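Local coordinates for heterokaryon incompatibility protein s (Podospora anserina, PDB 2WVQ) that forms the [het-s] prion of the fungus and, on meeting het-S from incompatible cells, triggers the lethal reaction that prevents viable heterokaryons, at residues A[127-132]-A[193-198]; A[45-50]-A[201-206]; A[81-86]-A[175-180]; A[60-65]-A[181-186]. The protein carries 2 engineered substitutions. One frame throughout, in Å; residues are numbered along the deposited sequence.

Overall arrangement
All four contacts lie in the helical N-terminal globular (HeLo) domain of the protein, which precedes the prion-forming region. Along the chain, interaction 2 closes the longest loop and contains the other three; interaction 3 is nested inside interaction 4, and interaction 1 alternates with both. Interactions 1 and 2, with centres about 10 Å apart, touch each other and hold helix 198-207 and its leading loop near helices 42-62 and 124-140. Interactions 3 and 4, centres about 12 Å apart, also touch, around the turn between helices 157-176 and 181-191. Helix 42-62 serves both interaction 2 and interaction 4, whose centres are about 21 Å apart, so one helix joins the two groups.

Interaction 1 (A[127-132]-A[193-198]); sequences RALHRR and EEVEDE
Arg132 NH2 lies against the carbon chain of Glu194, with no hydrogen bond between the two residues. Glu194 CG comes up to the guanidinium edge, near its plane, 3.4 Å from Arg132 NH2, and Glu194 CB follows at 3.7 Å from the same nitrogen. The carboxylate itself stays further off: Glu194 OE2 is 4.8 Å from Arg132 NH2, and the two flat groups are turned 43° against each other. Opposite charges therefore sit close enough to attract one another, probably, without forming a salt bridge. The arginine chain runs extended from the helix and then bends at its third torsion (chi3 -85°), which turns the guanidinium aside and leaves the methylene part to face the next residue, with Arg132 CD 4.3 Å from Val195 CB. Beside it, an apolar and rather loose touch brings Leu129 CD1 to 4.5 Å from Val195 CG2. The loop that carries Glu194 and Val195 leads straight into helix 198-207, with Asp197 as the N-cap and its OD1 also bonded to Ser200 OG. The contact thus sits at one end of the domain: the side chain of Leu129, on helix 124-140, touches Leu47 of helix 42-62 as well as Ile203 and Leu204 of helix 198-207, while Val195 leans on Ser200 and Leu201 of the latter helix.

Interaction 2 (A[45-50]-A[201-206]); sequences CQLRLD and LTILKD
Leu47 and Ile203 are brought together by like first torsions. The leucine carries CG beside its backbone N (chi1 -66°) and sends CD1 out across the gap; the isoleucine likewise has CG1 beside its own backbone N (chi1 -73°), which puts the CG2 branch anti to that nitrogen, where it meets the leucine. Leu47 CD1 and Ile203 CG2 touch at 3.9 Å, methyl against methyl, with the two side chains at an oblique angle. This single apolar touch is slim; the nearest CA atoms, of Leu47 and Leu204, are 8.4 Å apart. Ile203 continues onto Ile125 at the start of helix 124-140. One residue along, Arg48 aims its guanidinium past the end of helix 198-207: NH1 stops 4.5 Å from Asp206 O but is hydrogen-bonded to Gly209 O and, weakly, to Ala207 O, so a buried charge meets carbonyls at and just past the C-terminal end of the helix. On the opposite flank, Gln46 NE2 donates to Asp50 OD2 at 2.7 Å, reaching it from above the carboxylate plane; Asp50 OD1 is probably hydrogen-bonded to His130 ND1. The contact is helix-helix packing within the mainly helical HeLo domain.

Interaction 3 (A[81-86]-A[175-180]); sequences VQLAKS and EKAFPI
Phe178 is the bump, and the hollow it enters is the shallow dip between Val81 and Ala84, residues three apart and so almost one turn of helix 79-108. The far end of the ring leads: CZ comes within 4.0 Å of Val81 N and 4.2 Å of Val81 CG2, while CE1 abuts Ala84 CB at 4.1 Å. With CG held beside the backbone N (chi1 -63°), the phenyl slants obliquely against both partners. The ring also packs on Val63. Next to it the methyl of Ala177 meets the side chain of Leu83, CB to CD2, at 4.2 Å. In the helical bundle of the HeLo domain this is the tight corner joining helix 157-176 to helix 181-191, and the chain turns here through an inverse gamma turn centred on Pro179, with a weak bond from Ile180 N to Phe178 O. Ala177 O adds a polar tie, to Ser80 OG just ahead of Val81. Ala84 also rests on Trp59 of helix 42-62 and on Val18 of helix 18-28. Helix 79-108 meets a neighbouring subunit as well: Leu83 packs on Leu107 of that subunit, and Ser86 OG bonds to its Arg104 NH1.

Interaction 4 (A[60-65]-A[181-186]); sequences GEAVKI and EAVCHK
Ala62 and Val183 bring their backbones to within 6.1 Å, CA to CA, where the end of helix 42-62 runs into the opening turns of helix 181-191. The first of these helices finishes in a Schellman motif: Lys64 takes positive phi (57°), Ile65 N bonds back to Gly60 O at 2.9 Å, and Lys64 N makes a weaker bond to Glu61 O. This is one corner of the helical HeLo domain, and the second helix starts there directly after Ile180, its N-cap residue. No hydrogen bond crosses between 60-65 and 181-186; the join is apolar. Ala62 does the meeting for its segment, and its small methyl is consistent with the close approach of the two chains. Val183 CG1, anti to the valine's backbone N (chi1 168°), is 3.7 Å from Ala62 CB. Close behind, Ile180 packs on the same methyl, so three side chains of the second helix and its cap gather round one alanine. Past the helix end, Ile65 packs on helix 18-28. Cys184 supplies the third approach, its SG standing beside its own backbone N (chi1 -70°) and 3.7 Å from Ala62 CB.

Interaction 1 (A[127-132]-A[193-198])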
loop_
_atom_site.group_PDB
_atom_site.type_symbol
_atom_site.label_atom_id
_atom_site.label_comp_id
_atom_site.label_asym_id
_atom_site.label_seq_id
_atom_site.Cartn_x
_atom_site.Cartn_y
_atom_site.Cartn_z
ATOM N N ARG A 127 24.625 15.556 -3.620
ATOM C CA ARG A 127 25.228 14.358 -4.144
ATOM C C ARG A 127 26.183 13.686 -3.093
ATOM O O ARG A 127 26.170 12.472 -2.967
ATOM C CB ARG A 127 25.861 14.599 -5.506
ATOM C CG ARG A 127 26.646 13.408 -6.068
ATOM C CD ARG A 127 27.551 13.774 -7.250
ATOM N NE ARG A 127 26.873 14.633 -8.209
ATOM C CZ ARG A 127 27.171 15.905 -8.435
ATOM N NH1 ARG A 127 28.167 16.497 -7.797
ATOM N NH2 ARG A 127 26.468 16.588 -9.319
ATOM N N ALA A 128 26.949 14.473 -2.332
ATOM C CA ALA A 128 27.826 13.936 -1.269
ATOM C C ALA A 128 27.034 13.242 -0.138
ATOM O O ALA A 128 27.451 12.189 0.366
ATOM C CB ALA A 128 28.730 15.010 -0.711
ATOM N N LEU A 129 25.905 13.849 0.257
ATOM C CA LEU A 129 25.004 13.262 1.242
ATOM C C LEU A 129 24.434 11.928 0.730
ATOM O O LEU A 129 24.457 10.927 1.452
ATOM C CB LEU A 129 23.899 14.244 1.646
ATOM C CG LEU A 129 23.834 14.808 3.077
ATOM C CD1 LEU A 129 25.150 14.665 3.844
ATOM C CD2 LEU A 129 23.302 16.255 3.154
ATOM N N HIS A 130 23.989 11.917 -0.526
ATOM C CA HIS A 130 23.457 10.724 -1.182
ATOM C C HIS A 130 24.491 9.594 -1.126
ATOM O O HIS A 130 24.200 8.501 -0.628
ATOM C CB HIS A 130 23.045 11.050 -2.623
ATOM C CG HIS A 130 22.633 9.854 -3.429
ATOM N ND1 HIS A 130 21.481 9.128 -3.174
ATOM C CD2 HIS A 130 23.228 9.257 -4.487
ATOM C CE1 HIS A 130 21.403 8.126 -4.032
ATOM N NE2 HIS A 130 22.453 8.182 -4.837
ATOM N N ARG A 131 25.708 9.889 -1.577
ATOM C CA ARG A 131 26.788 8.908 -1.535
ATOM C C ARG A 131 27.182 8.452 -0.125
ATOM O O ARG A 131 27.370 7.265 0.077
ATOM C CB ARG A 131 27.969 9.361 -2.381
ATOM C CG ARG A 131 27.613 9.298 -3.836
ATOM C CD ARG A 131 28.427 10.240 -4.674
ATOM N NE ARG A 131 28.060 10.039 -6.075
ATOM C CZ ARG A 131 28.753 10.469 -7.130
ATOM N NH1 ARG A 131 29.874 11.164 -6.977
ATOM N NH2 ARG A 131 28.291 10.214 -8.351
ATOM N N ARG A 132 27.249 9.380 0.833
ATOM C CA ARG A 132 27.489 9.059 2.254
ATOM C C ARG A 132 26.396 8.146 2.854
ATOM O O ARG A 132 26.700 7.156 3.516
ATOM C CB ARG A 132 27.626 10.355 3.077
ATOM C CG ARG A 132 27.544 10.167 4.598
ATOM C CD ARG A 132 28.055 11.390 5.357
ATOM N NE ARG A 132 29.508 11.342 5.520
ATOM C CZ ARG A 132 30.385 12.025 4.785
ATOM N NH1 ARG A 132 29.972 12.843 3.821
ATOM N NH2 ARG A 132 31.688 11.892 5.022
ATOM N N GLU A 193 29.029 11.319 12.556
ATOM C CA GLU A 193 30.309 11.864 13.020
ATOM C C GLU A 193 31.273 12.335 11.925
ATOM O O GLU A 193 32.143 13.165 12.182
ATOM C CB GLU A 193 31.003 10.975 14.073
ATOM C CG GLU A 193 31.304 9.539 13.683
ATOM C CD GLU A 193 32.302 8.901 14.632
ATOM O OE1 GLU A 193 31.892 8.127 15.523
ATOM O OE2 GLU A 193 33.508 9.200 14.498
ATOM N N GLU A 194 31.109 11.842 10.700
ATOM C CA GLU A 194 32.008 12.250 9.614
ATOM C C GLU A 194 31.552 13.536 8.917
ATOM O O GLU A 194 32.327 14.194 8.206
ATOM C CB GLU A 194 32.177 11.114 8.616
ATOM C CG GLU A 194 33.439 11.190 7.802
ATOM C CD GLU A 194 34.187 9.879 7.783
ATOM O OE1 GLU A 194 33.616 8.858 8.232
ATOM O OE2 GLU A 194 35.351 9.871 7.325
ATOM N N VAL A 195 30.296 13.904 9.130
ATOM C CA VAL A 195 29.745 15.087 8.483
ATOM C C VAL A 195 29.933 16.311 9.389
ATOM O O VAL A 195 29.281 16.450 10.428
ATOM C CB VAL A 195 28.285 14.839 7.945
ATOM C CG1 VAL A 195 27.356 14.354 9.026
ATOM C CG2 VAL A 195 27.717 16.061 7.259
ATOM N N GLU A 196 30.852 17.187 8.979
ATOM C CA GLU A 196 31.324 18.265 9.849
ATOM C C GLU A 196 30.636 19.605 9.622
ATOM O O GLU A 196 30.547 20.440 10.549
ATOM C CB GLU A 196 32.848 18.429 9.727
ATOM C CG GLU A 196 33.662 17.208 10.176
ATOM C CD GLU A 196 33.331 16.731 11.604
ATOM O OE1 GLU A 196 33.875 15.675 12.022
ATOM O OE2 GLU A 196 32.531 17.399 12.307
ATOM N N ASP A 197 30.159 19.814 8.389
ATOM C CA ASP A 197 29.679 21.145 7.988
ATOM C C ASP A 197 28.200 21.340 8.330
ATOM O O ASP A 197 27.359 20.459 8.061
ATOM C CB ASP A 197 29.933 21.388 6.489
ATOM C CG ASP A 197 29.384 20.258 5.599
ATOM O OD1 ASP A 197 28.762 20.585 4.557
ATOM O OD2 ASP A 197 29.578 19.062 5.927
ATOM N N GLU A 198 27.900 22.495 8.929
ATOM C CA GLU A 198 26.540 22.880 9.300
ATOM C C GLU A 198 25.554 22.737 8.130
ATOM O O GLU A 198 24.365 22.221 8.361
ATOM C CB GLU A 198 26.528 24.314 9.825
ATOM C CG GLU A 198 25.347 24.652 10.723
ATOM C CD GLU A 198 24.122 25.111 9.935
ATOM O OE1 GLU A 198 24.158 26.237 9.385
ATOM O OE2 GLU A 198 23.118 24.337 9.863
#

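Interaction 2 (A[45-50]-A[201-206])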
loop_
_atom_site.group_PDB
_atom_site.type_symbol
_atom_site.label_atom_id
_atom_site.label_comp_id
_atom_site.label_asym_id
_atom_site.label_seq_id
_atom_site.Cartn_x
_atom_site.Cartn_y
_atom_site.Cartn_z
ATOM N N CYS A 45 13.736 14.559 -2.523
ATOM C CA CYS A 45 13.000 13.287 -2.525
ATOM C C CYS A 45 13.937 12.055 -2.526
ATOM O O CYS A 45 13.642 11.035 -1.892
ATOM C CB CYS A 45 12.025 13.247 -3.712
ATOM S SG CYS A 45 10.602 14.339 -3.430
ATOM N N GLN A 46 15.041 12.148 -3.265
ATOM C CA GLN A 46 16.059 11.101 -3.268
ATOM C C GLN A 46 16.696 10.956 -1.875
ATOM O O GLN A 46 16.773 9.838 -1.373
ATOM C CB GLN A 46 17.126 11.353 -4.336
ATOM C CG GLN A 46 18.255 10.302 -4.376
ATOM C CD GLN A 46 17.749 8.914 -4.710
ATOM O OE1 GLN A 46 17.268 8.681 -5.812
ATOM N NE2 GLN A 46 17.842 7.985 -3.748
ATOM N N LEU A 47 17.075 12.068 -1.245
ATOM C CA LEU A 47 17.595 12.025 0.140
ATOM C C LEU A 47 16.588 11.436 1.158
ATOM O O LEU A 47 17.008 10.748 2.088
ATOM C CB LEU A 47 18.144 13.395 0.593
ATOM C CG LEU A 47 19.398 13.919 -0.148
ATOM C CD1 LEU A 47 19.704 15.354 0.169
ATOM C CD2 LEU A 47 20.636 13.053 0.083
ATOM N N ARG A 48 15.284 11.730 1.004
ATOM C CA ARG A 48 14.220 11.158 1.852
ATOM C C ARG A 48 14.178 9.621 1.734
ATOM O O ARG A 48 14.053 8.915 2.750
ATOM C CB ARG A 48 12.826 11.703 1.494
ATOM C CG ARG A 48 12.625 13.175 1.509
ATOM C CD ARG A 48 12.136 13.688 2.857
ATOM N NE ARG A 48 10.811 13.187 3.236
ATOM C CZ ARG A 48 10.236 13.427 4.420
ATOM N NH1 ARG A 48 10.877 14.156 5.337
ATOM N NH2 ARG A 48 9.024 12.942 4.692
ATOM N N LEU A 49 14.288 9.113 0.505
ATOM C CA LEU A 49 14.460 7.676 0.235
ATOM C C LEU A 49 15.747 7.049 0.855
ATOM O O LEU A 49 15.695 5.951 1.441
ATOM C CB LEU A 49 14.438 7.421 -1.274
ATOM C CG LEU A 49 13.437 6.551 -2.058
ATOM C CD1 LEU A 49 12.032 6.278 -1.430
ATOM C CD2 LEU A 49 13.317 7.067 -3.489
ATOM N N ASP A 50 16.883 7.730 0.709
ATOM C CA ASP A 50 18.164 7.248 1.267
ATOM C C ASP A 50 18.093 7.186 2.795
ATOM O O ASP A 50 18.679 6.296 3.405
ATOM C CB ASP A 50 19.353 8.144 0.859
ATOM C CG ASP A 50 19.538 8.284 -0.680
ATOM O OD1 ASP A 50 20.148 9.297 -1.084
ATOM O OD2 ASP A 50 19.129 7.405 -1.484
ATOM N N LEU A 201 24.494 19.155 7.656
ATOM C CA LEU A 201 23.796 18.684 8.865
ATOM C C LEU A 201 22.355 19.211 8.980
ATOM O O LEU A 201 21.446 18.480 9.403
ATOM C CB LEU A 201 24.592 19.003 10.126
ATOM C CG LEU A 201 25.933 18.301 10.367
ATOM C CD1 LEU A 201 26.805 19.088 11.357
ATOM C CD2 LEU A 201 25.748 16.876 10.871
ATOM N N THR A 202 22.153 20.468 8.589
ATOM C CA THR A 202 20.814 21.078 8.518
ATOM C C THR A 202 19.937 20.341 7.518
ATOM O O THR A 202 18.750 20.137 7.762
ATOM C CB THR A 202 20.892 22.543 8.072
ATOM O OG1 THR A 202 21.901 23.201 8.833
ATOM C CG2 THR A 202 19.543 23.255 8.277
ATOM N N ILE A 203 20.537 19.954 6.395
ATOM C CA ILE A 203 19.862 19.170 5.350
ATOM C C ILE A 203 19.366 17.804 5.864
ATOM O O ILE A 203 18.225 17.393 5.586
ATOM C CB ILE A 203 20.765 19.013 4.072
ATOM C CG1 ILE A 203 20.835 20.346 3.313
ATOM C CG2 ILE A 203 20.248 17.847 3.145
ATOM C CD1 ILE A 203 21.758 20.332 2.108
ATOM N N LEU A 204 20.217 17.105 6.613
ATOM C CA LEU A 204 19.825 15.823 7.244
ATOM C C LEU A 204 18.752 16.022 8.333
ATOM O O LEU A 204 17.769 15.311 8.354
ATOM C CB LEU A 204 21.050 15.106 7.847
ATOM C CG LEU A 204 22.170 14.599 6.945
ATOM C CD1 LEU A 204 23.278 14.052 7.851
ATOM C CD2 LEU A 204 21.662 13.490 5.971
ATOM N N LYS A 205 18.980 16.973 9.238
ATOM C CA LYS A 205 17.985 17.417 10.233
ATOM C C LYS A 205 16.600 17.643 9.574
ATOM O O LYS A 205 15.599 17.079 10.028
ATOM C CB LYS A 205 18.469 18.687 10.947
ATOM C CG LYS A 205 17.699 19.038 12.206
ATOM C CD LYS A 205 17.860 20.500 12.565
ATOM C CE LYS A 205 16.866 20.914 13.659
ATOM N NZ LYS A 205 16.898 22.380 13.979
ATOM N N ASP A 206 16.565 18.431 8.491
ATOM C CA ASP A 206 15.321 18.729 7.781
ATOM C C ASP A 206 14.728 17.518 7.055
ATOM O O ASP A 206 13.550 17.223 7.239
ATOM C CB ASP A 206 15.517 19.872 6.782
ATOM C CG ASP A 206 15.694 21.229 7.453
ATOM O OD1 ASP A 206 15.336 21.396 8.643
ATOM O OD2 ASP A 206 16.199 22.144 6.770
#

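Interaction 3 (A[81-86]-A[175-180])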
loop_
_atom_site.group_PDB
_atom_site.type_symbol
_atom_site.label_atom_id
_atom_site.label_comp_id
_atom_site.label_asym_id
_atom_site.label_seq_id
_atom_site.Cartn_x
_atom_site.Cartn_y
_atom_site.Cartn_z
ATOM N N VAL A 81 9.874 -11.768 16.848
ATOM C CA VAL A 81 10.547 -12.187 15.617
ATOM C C VAL A 81 9.480 -12.541 14.555
ATOM O O VAL A 81 9.684 -12.254 13.381
ATOM C CB VAL A 81 11.607 -13.347 15.858
ATOM C CG1 VAL A 81 12.307 -13.784 14.558
ATOM C CG2 VAL A 81 12.678 -12.913 16.872
ATOM N N GLN A 82 8.375 -13.158 14.979
ATOM C CA GLN A 82 7.171 -13.362 14.115
ATOM C C GLN A 82 6.622 -12.035 13.594
ATOM O O GLN A 82 6.172 -11.942 12.444
ATOM C CB GLN A 82 6.062 -14.110 14.874
ATOM C CG GLN A 82 6.402 -15.546 15.273
ATOM C CD GLN A 82 5.269 -16.266 15.992
ATOM O OE1 GLN A 82 5.263 -17.489 16.064
ATOM N NE2 GLN A 82 4.303 -15.518 16.526
ATOM N N LEU A 83 6.649 -11.021 14.458
ATOM C CA LEU A 83 6.217 -9.674 14.137
ATOM C C LEU A 83 7.124 -9.020 13.116
ATOM O O LEU A 83 6.612 -8.448 12.126
ATOM C CB LEU A 83 6.098 -8.823 15.410
ATOM C CG LEU A 83 4.860 -8.770 16.299
ATOM C CD1 LEU A 83 4.368 -10.113 16.791
ATOM C CD2 LEU A 83 5.091 -7.880 17.506
ATOM N N ALA A 84 8.461 -9.135 13.311
ATOM C CA ALA A 84 9.430 -8.623 12.341
ATOM C C ALA A 84 9.333 -9.290 10.965
ATOM O O ALA A 84 9.513 -8.633 9.958
ATOM C CB ALA A 84 10.887 -8.722 12.861
ATOM N N LYS A 85 9.088 -10.590 10.948
ATOM C CA LYS A 85 8.932 -11.333 9.696
ATOM C C LYS A 85 7.720 -10.831 8.875
ATOM O O LYS A 85 7.817 -10.620 7.673
ATOM C CB LYS A 85 8.756 -12.819 10.018
ATOM C CG LYS A 85 8.736 -13.688 8.776
ATOM C CD LYS A 85 8.736 -15.150 9.121
ATOM C CE LYS A 85 8.947 -15.978 7.842
ATOM N NZ LYS A 85 7.630 -16.495 7.377
ATOM N N SER A 86 6.577 -10.669 9.535
ATOM C CA SER A 86 5.415 -10.061 8.903
ATOM C C SER A 86 5.702 -8.657 8.383
ATOM O O SER A 86 5.316 -8.340 7.267
ATOM C CB SER A 86 4.251 -10.041 9.870
ATOM O OG SER A 86 3.076 -9.679 9.195
ATOM N N GLU A 175 11.071 -1.243 15.569
ATOM C CA GLU A 175 11.759 -0.705 16.740
ATOM C C GLU A 175 10.967 -0.914 18.045
ATOM O O GLU A 175 11.555 -1.028 19.109
ATOM C CB GLU A 175 12.106 0.779 16.536
ATOM C CG GLU A 175 13.260 1.054 15.562
ATOM C CD GLU A 175 13.373 2.541 15.195
ATOM O OE1 GLU A 175 14.044 2.893 14.196
ATOM O OE2 GLU A 175 12.774 3.363 15.907
ATOM N N LYS A 176 9.633 -0.950 17.952
ATOM C CA LYS A 176 8.754 -1.200 19.096
ATOM C C LYS A 176 8.893 -2.646 19.623
ATOM O O LYS A 176 8.744 -2.890 20.819
ATOM C CB LYS A 176 7.281 -0.904 18.718
ATOM C CG LYS A 176 6.389 -0.303 19.825
ATOM C CD LYS A 176 5.754 -1.394 20.729
ATOM C CE LYS A 176 5.160 -0.834 22.011
ATOM N NZ LYS A 176 4.019 0.112 21.759
ATOM N N ALA A 177 9.158 -3.601 18.731
ATOM C CA ALA A 177 9.172 -5.016 19.110
ATOM C C ALA A 177 10.496 -5.490 19.745
ATOM O O ALA A 177 10.604 -6.639 20.183
ATOM C CB ALA A 177 8.798 -5.892 17.907
ATOM N N PHE A 178 11.497 -4.606 19.782
ATOM C CA PHE A 178 12.834 -4.952 20.279
ATOM C C PHE A 178 13.407 -3.861 21.198
ATOM O O PHE A 178 13.125 -2.674 20.994
ATOM C CB PHE A 178 13.770 -5.285 19.099
ATOM C CG PHE A 178 13.328 -6.490 18.310
ATOM C CD1 PHE A 178 12.384 -6.376 17.280
ATOM C CD2 PHE A 178 13.836 -7.753 18.603
ATOM C CE1 PHE A 178 11.971 -7.515 16.579
ATOM C CE2 PHE A 178 13.436 -8.868 17.895
ATOM C CZ PHE A 178 12.490 -8.746 16.887
ATOM N N PRO A 179 14.193 -4.257 22.231
ATOM C CA PRO A 179 14.691 -3.297 23.233
ATOM C C PRO A 179 15.884 -2.433 22.763
ATOM O O PRO A 179 16.935 -2.430 23.416
ATOM C CB PRO A 179 15.124 -4.224 24.382
ATOM C CG PRO A 179 15.636 -5.421 23.683
ATOM C CD PRO A 179 14.654 -5.628 22.539
ATOM N N ILE A 180 15.729 -1.691 21.661
ATOM C CA ILE A 180 16.888 -1.050 21.026
ATOM C C ILE A 180 16.890 0.495 20.986
ATOM O O ILE A 180 17.570 1.097 20.150
ATOM C CB ILE A 180 17.152 -1.619 19.593
ATOM C CG1 ILE A 180 15.930 -1.388 18.685
ATOM C CG2 ILE A 180 17.566 -3.085 19.672
ATOM C CD1 ILE A 180 16.148 -1.697 17.231
#

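Interaction 4 (A[60-65]-A[181-186])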
loop_
_atom_site.group_PDB
_atom_site.type_symbol
_atom_site.label_atom_id
_atom_site.label_comp_id
_atom_site.label_asym_id
_atom_site.label_seq_id
_atom_site.Cartn_x
_atom_site.Cartn_y
_atom_site.Cartn_z
ATOM N N GLY A 60 18.412 -3.261 11.496
ATOM C CA GLY A 60 19.067 -4.561 11.360
ATOM C C GLY A 60 20.370 -4.610 12.130
ATOM O O GLY A 60 20.716 -5.653 12.722
ATOM N N GLU A 61 21.092 -3.485 12.151
ATOM C CA GLU A 61 22.347 -3.400 12.918
ATOM C C GLU A 61 22.105 -3.438 14.424
ATOM O O GLU A 61 22.879 -4.085 15.168
ATOM C CB GLU A 61 23.114 -2.110 12.545
ATOM C CG GLU A 61 24.502 -1.935 13.186
ATOM C CD GLU A 61 25.568 -2.862 12.613
ATOM O OE1 GLU A 61 25.272 -3.642 11.687
ATOM O OE2 GLU A 61 26.725 -2.805 13.083
ATOM N N ALA A 62 21.058 -2.732 14.869
ATOM C CA ALA A 62 20.705 -2.608 16.283
ATOM C C ALA A 62 20.347 -3.964 16.915
ATOM O O ALA A 62 20.707 -4.283 18.067
ATOM C CB ALA A 62 19.541 -1.663 16.430
ATOM N N VAL A 63 19.599 -4.728 16.129
ATOM C CA VAL A 63 19.120 -6.058 16.459
ATOM C C VAL A 63 20.136 -7.190 16.141
ATOM O O VAL A 63 19.892 -8.342 16.466
ATOM C CB VAL A 63 17.783 -6.156 15.666
ATOM C CG1 VAL A 63 17.847 -7.075 14.424
ATOM C CG2 VAL A 63 16.611 -6.215 16.553
ATOM N N LYS A 64 21.268 -6.864 15.497
ATOM C CA LYS A 64 22.261 -7.874 15.084
ATOM C C LYS A 64 21.613 -8.948 14.186
ATOM O O LYS A 64 21.772 -10.166 14.393
ATOM C CB LYS A 64 22.961 -8.501 16.317
ATOM C CG LYS A 64 23.565 -7.459 17.226
ATOM C CD LYS A 64 24.371 -8.070 18.394
ATOM C CE LYS A 64 25.507 -7.118 18.846
ATOM N NZ LYS A 64 25.017 -5.848 19.454
ATOM N N ILE A 65 20.871 -8.470 13.191
ATOM C CA ILE A 65 20.087 -9.291 12.285
ATOM C C ILE A 65 20.861 -10.435 11.625
ATOM O O ILE A 65 20.335 -11.535 11.447
ATOM C CB ILE A 65 19.383 -8.352 11.161
ATOM C CG1 ILE A 65 18.447 -9.162 10.247
ATOM C CG2 ILE A 65 20.420 -7.641 10.333
ATOM C CD1 ILE A 65 17.027 -9.358 10.759
ATOM N N GLU A 181 16.168 1.139 21.900
ATOM C CA GLU A 181 16.054 2.598 21.824
ATOM C C GLU A 181 17.425 3.295 21.913
ATOM O O GLU A 181 17.813 4.022 20.982
ATOM C CB GLU A 181 15.071 3.154 22.855
ATOM C CG GLU A 181 14.280 4.330 22.307
ATOM C CD GLU A 181 13.979 5.395 23.342
ATOM O OE1 GLU A 181 13.246 5.098 24.318
ATOM O OE2 GLU A 181 14.458 6.542 23.160
ATOM N N ALA A 182 18.148 3.048 23.011
ATOM C CA ALA A 182 19.461 3.663 23.268
ATOM C C ALA A 182 20.526 3.292 22.213
ATOM O O ALA A 182 21.369 4.110 21.849
ATOM C CB ALA A 182 19.975 3.295 24.697
ATOM N N VAL A 183 20.481 2.032 21.772
ATOM C CA VAL A 183 21.341 1.497 20.694
ATOM C C VAL A 183 21.159 2.255 19.359
ATOM O O VAL A 183 22.143 2.616 18.694
ATOM C CB VAL A 183 21.104 -0.045 20.504
ATOM C CG1 VAL A 183 21.756 -0.551 19.237
ATOM C CG2 VAL A 183 21.619 -0.845 21.723
ATOM N N CYS A 184 19.910 2.507 18.970
ATOM C CA CYS A 184 19.660 3.241 17.713
ATOM C C CYS A 184 20.160 4.692 17.759
ATOM O O CYS A 184 20.684 5.217 16.770
ATOM C CB CYS A 184 18.188 3.183 17.302
ATOM S SG CYS A 184 17.673 1.554 16.748
ATOM N N HIS A 185 20.033 5.328 18.917
ATOM C CA HIS A 185 20.576 6.672 19.098
ATOM C C HIS A 185 22.092 6.720 18.896
ATOM O O HIS A 185 22.567 7.560 18.131
ATOM C CB HIS A 185 20.152 7.264 20.440
ATOM C CG HIS A 185 18.724 7.723 20.468
ATOM N ND1 HIS A 185 18.149 8.439 19.436
ATOM C CD2 HIS A 185 17.761 7.588 21.412
ATOM C CE1 HIS A 185 16.891 8.707 19.735
ATOM N NE2 HIS A 185 16.630 8.199 20.927
ATOM N N LYS A 186 22.836 5.820 19.556
ATOM C CA LYS A 186 24.316 5.731 19.389
ATOM C C LYS A 186 24.735 5.525 17.927
ATOM O O LYS A 186 25.666 6.152 17.421
ATOM C CB LYS A 186 24.936 4.647 20.295
ATOM C CG LYS A 186 25.244 5.155 21.700
ATOM C CD LYS A 186 26.105 4.173 22.529
ATOM C CE LYS A 186 27.550 4.698 22.755
ATOM N NZ LYS A 186 28.215 5.118 21.454
#